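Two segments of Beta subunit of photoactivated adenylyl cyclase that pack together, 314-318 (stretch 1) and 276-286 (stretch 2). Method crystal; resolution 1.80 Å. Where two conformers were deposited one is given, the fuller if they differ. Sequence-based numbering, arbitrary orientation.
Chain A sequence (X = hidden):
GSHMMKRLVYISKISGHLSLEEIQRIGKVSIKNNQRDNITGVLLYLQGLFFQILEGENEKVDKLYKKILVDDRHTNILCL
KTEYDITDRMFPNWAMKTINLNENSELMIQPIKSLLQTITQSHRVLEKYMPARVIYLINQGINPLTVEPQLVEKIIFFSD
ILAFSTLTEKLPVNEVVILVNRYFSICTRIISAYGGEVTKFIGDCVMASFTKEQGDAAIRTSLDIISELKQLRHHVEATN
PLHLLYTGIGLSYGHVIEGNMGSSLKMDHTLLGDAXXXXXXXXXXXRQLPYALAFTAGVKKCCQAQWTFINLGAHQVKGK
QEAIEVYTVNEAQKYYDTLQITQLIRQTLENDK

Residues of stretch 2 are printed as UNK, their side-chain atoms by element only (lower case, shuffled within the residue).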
# COMPACT_ATOMS: atom_id res chain seq x y z
N ALA A 314 -34.39 5.23 -7.32
CA ALA A 314 -33.88 4.66 -6.08
C ALA A 314 -33.44 3.22 -6.29
O ALA A 314 -34.12 2.43 -6.95
CB ALA A 314 -34.95 4.74 -4.99
N HIS A 315 -32.29 2.88 -5.71
CA HIS A 315 -31.75 1.53 -5.72
C HIS A 315 -31.28 1.17 -4.32
O HIS A 315 -30.82 2.04 -3.57
CB HIS A 315 -30.59 1.39 -6.72
CG HIS A 315 -30.97 1.69 -8.14
ND1 HIS A 315 -31.20 0.70 -9.07
CD2 HIS A 315 -31.18 2.87 -8.77
CE1 HIS A 315 -31.52 1.26 -10.22
NE2 HIS A 315 -31.52 2.57 -10.07
N GLN A 316 -31.39 -0.10 -3.97
CA GLN A 316 -31.04 -0.56 -2.63
C GLN A 316 -29.58 -1.01 -2.56
O GLN A 316 -29.05 -1.59 -3.51
CB GLN A 316 -31.95 -1.70 -2.18
CG GLN A 316 -33.03 -1.30 -1.18
CD GLN A 316 -32.48 -1.09 0.24
OE1 GLN A 316 -31.39 -0.55 0.43
NE2 GLN A 316 -33.24 -1.54 1.23
N VAL A 317 -28.95 -0.74 -1.42
CA VAL A 317 -27.54 -1.04 -1.20
C VAL A 317 -27.43 -2.01 -0.03
O VAL A 317 -27.86 -1.69 1.09
CB VAL A 317 -26.72 0.23 -0.93
CG1 VAL A 317 -25.31 -0.12 -0.50
CG2 VAL A 317 -26.70 1.12 -2.17
N LYS A 318 -26.85 -3.17 -0.27
CA LYS A 318 -26.58 -4.14 0.79
C LYS A 318 -25.40 -3.67 1.64
O LYS A 318 -25.56 -3.36 2.81
CB LYS A 318 -26.30 -5.52 0.20
CG LYS A 318 -27.52 -6.22 -0.35
CD LYS A 318 -27.14 -7.49 -1.11
CE LYS A 318 -28.37 -8.21 -1.63
NZ LYS A 318 -28.00 -9.32 -2.54
N UNK A 276 -17.84 4.26 1.33
CA UNK A 276 -16.97 3.31 0.63
C UNK A 276 -17.81 2.20 0.00
O UNK A 276 -17.68 1.89 -1.19
c UNK A 276 -15.90 2.75 1.57
c UNK A 276 -15.00 3.87 2.09
c UNK A 276 -15.07 1.68 0.86
N UNK A 277 -18.68 1.58 0.80
CA UNK A 277 -19.53 0.52 0.28
C UNK A 277 -20.47 1.04 -0.80
O UNK A 277 -20.70 0.37 -1.81
o UNK A 277 -20.96 -1.98 0.04
c UNK A 277 -20.33 -0.12 1.41
c UNK A 277 -21.30 -1.18 0.91
n UNK A 277 -22.52 -1.17 1.45
N UNK A 278 -21.01 2.25 -0.62
CA UNK A 278 -21.97 2.78 -1.59
C UNK A 278 -21.29 3.01 -2.93
O UNK A 278 -21.85 2.67 -3.98
c UNK A 278 -22.64 4.06 -1.07
c UNK A 278 -23.49 3.75 0.14
c UNK A 278 -23.50 4.68 -2.16
N UNK A 279 -20.08 3.57 -2.93
CA UNK A 279 -19.39 3.83 -4.19
C UNK A 279 -19.12 2.52 -4.92
O UNK A 279 -19.29 2.45 -6.15
c UNK A 279 -18.10 4.60 -3.94
N UNK A 280 -18.74 1.47 -4.19
CA UNK A 280 -18.48 0.18 -4.84
C UNK A 280 -19.77 -0.41 -5.40
O UNK A 280 -19.77 -1.04 -6.47
c UNK A 280 -17.84 -0.78 -3.84
N UNK A 281 -20.88 -0.25 -4.68
CA UNK A 281 -22.14 -0.80 -5.16
C UNK A 281 -22.65 -0.05 -6.40
O UNK A 281 -23.27 -0.66 -7.29
n UNK A 281 -26.85 -4.35 -3.09
c UNK A 281 -22.91 -1.83 -2.97
c UNK A 281 -23.38 -3.19 -3.45
n UNK A 281 -25.43 -4.50 -4.89
n UNK A 281 -24.72 -3.49 -2.94
c UNK A 281 -23.18 -0.78 -4.04
c UNK A 281 -25.66 -4.12 -3.64
N UNK A 282 -22.44 1.26 -6.45
CA UNK A 282 -22.84 2.02 -7.63
C UNK A 282 -21.94 1.69 -8.81
O UNK A 282 -22.38 1.68 -9.96
c UNK A 282 -25.31 3.41 -6.86
c UNK A 282 -24.02 5.48 -6.35
c UNK A 282 -22.83 3.51 -7.35
c UNK A 282 -23.96 3.97 -6.42
N UNK A 283 -20.66 1.45 -8.54
CA UNK A 283 -19.77 0.98 -9.59
C UNK A 283 -20.31 -0.31 -10.21
O UNK A 283 -20.31 -0.46 -11.44
o UNK A 283 -17.53 -1.64 -10.28
o UNK A 283 -17.53 -0.41 -12.11
c UNK A 283 -17.44 -0.54 -10.87
c UNK A 283 -18.37 0.78 -9.00
c UNK A 283 -17.28 0.69 -10.04
N UNK A 284 -20.77 -1.24 -9.38
CA UNK A 284 -21.31 -2.49 -9.91
C UNK A 284 -22.62 -2.26 -10.64
O UNK A 284 -22.94 -2.97 -11.61
c UNK A 284 -21.49 -3.50 -8.78
N UNK A 285 -23.40 -1.28 -10.19
CA UNK A 285 -24.71 -1.04 -10.77
C UNK A 285 -24.64 -0.52 -12.20
O UNK A 285 -25.60 -0.72 -12.96
c UNK A 285 -27.87 -0.79 -10.25
c UNK A 285 -25.49 -0.06 -9.89
c UNK A 285 -26.89 0.37 -10.33
c UNK A 285 -27.34 1.53 -9.45
N UNK A 286 -23.55 0.15 -12.59
CA UNK A 286 -23.43 0.64 -13.96
C UNK A 286 -23.58 -0.48 -14.99
O UNK A 286 -23.95 -0.20 -16.13
o UNK A 286 -21.01 0.43 -14.02
c UNK A 286 -22.10 1.35 -14.20
c UNK A 286 -21.95 2.55 -13.27

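Position 276 carries three side-chain carbons, the first bonded to the other two; branching at CB with no heteroatom gives Val 276, which stays clear of stretch 1. Position 277 has two carbons, the second bearing one oxygen and one nitrogen. The oxygen and nitrogen on one carbon make a primary amide, so the residue is Asn 277; its ND2 lies 3.6 Å from Val 317 CG1, a van der Waals contact. At 278 the three-carbon fork recurs, one branch lying 4.3 Å from Val 317 CG1: Val 278, an apolar contact made through CG2.

Positions 279 and 280 each have one carbon, CB alone, and both are out of reach; they are Ala 279 and Ala 280. Position 281 is the longest side chain: three carbons, a nitrogen, then a carbon bonded to two further nitrogens. That planar terminus is a guanidinium, so the residue is Arg 281. Its CB points toward stretch 1, CG lies 3.8 Å from Val 317 CG1, and NH1 comes within 3.1 Å of Lys 318 N and 3.6 Å of Gln 316 O.

Position 282 has four carbons forked at the second, hence Leu 282; its side chain comes no nearer than 5.4 Å. At 283, three carbons end in two oxygens, a carboxylate, so this is Glu 283, out of reach. The lone carbon at 284 identifies Ala 284. Position 285 again shows four carbons forked at the second, with one terminal carbon 3.8 Å from His 315 ND1; it is Leu 285, and that atom is CD1. Position 286 has a CB carrying one oxygen and one carbon: Thr 286, whose OG1 donates to Glu 283 O at 2.8 Å.

Backbone bonds such as Arg 281 N to Asn 277 O, 2.9 Å, and Leu 285 N to Arg 281 O, 3.0 Å, establish the helical spacing that brings 277, 281 and 285 to stretch 1. No hydrogen bond crosses the interface. Lys 318 N lies at the guanidinium edge, near its plane, but it and Arg 281 NH1 are both donors, so their 3.1 Å approach is not a hydrogen bond. Contact instead rests on packing, with 364 Å² buried in total. Val 317 makes its closest approaches to Asn 277, Val 278 and Arg 281 with CG1, while Leu 285 CD2 sits 4.0 Å from the centroid of the ring of His 315, its direction 14° off the ring normal. That geometry is a CH-pi contact over one ring face.

Stretch 2, residues 276-286: VNVAARLEALT
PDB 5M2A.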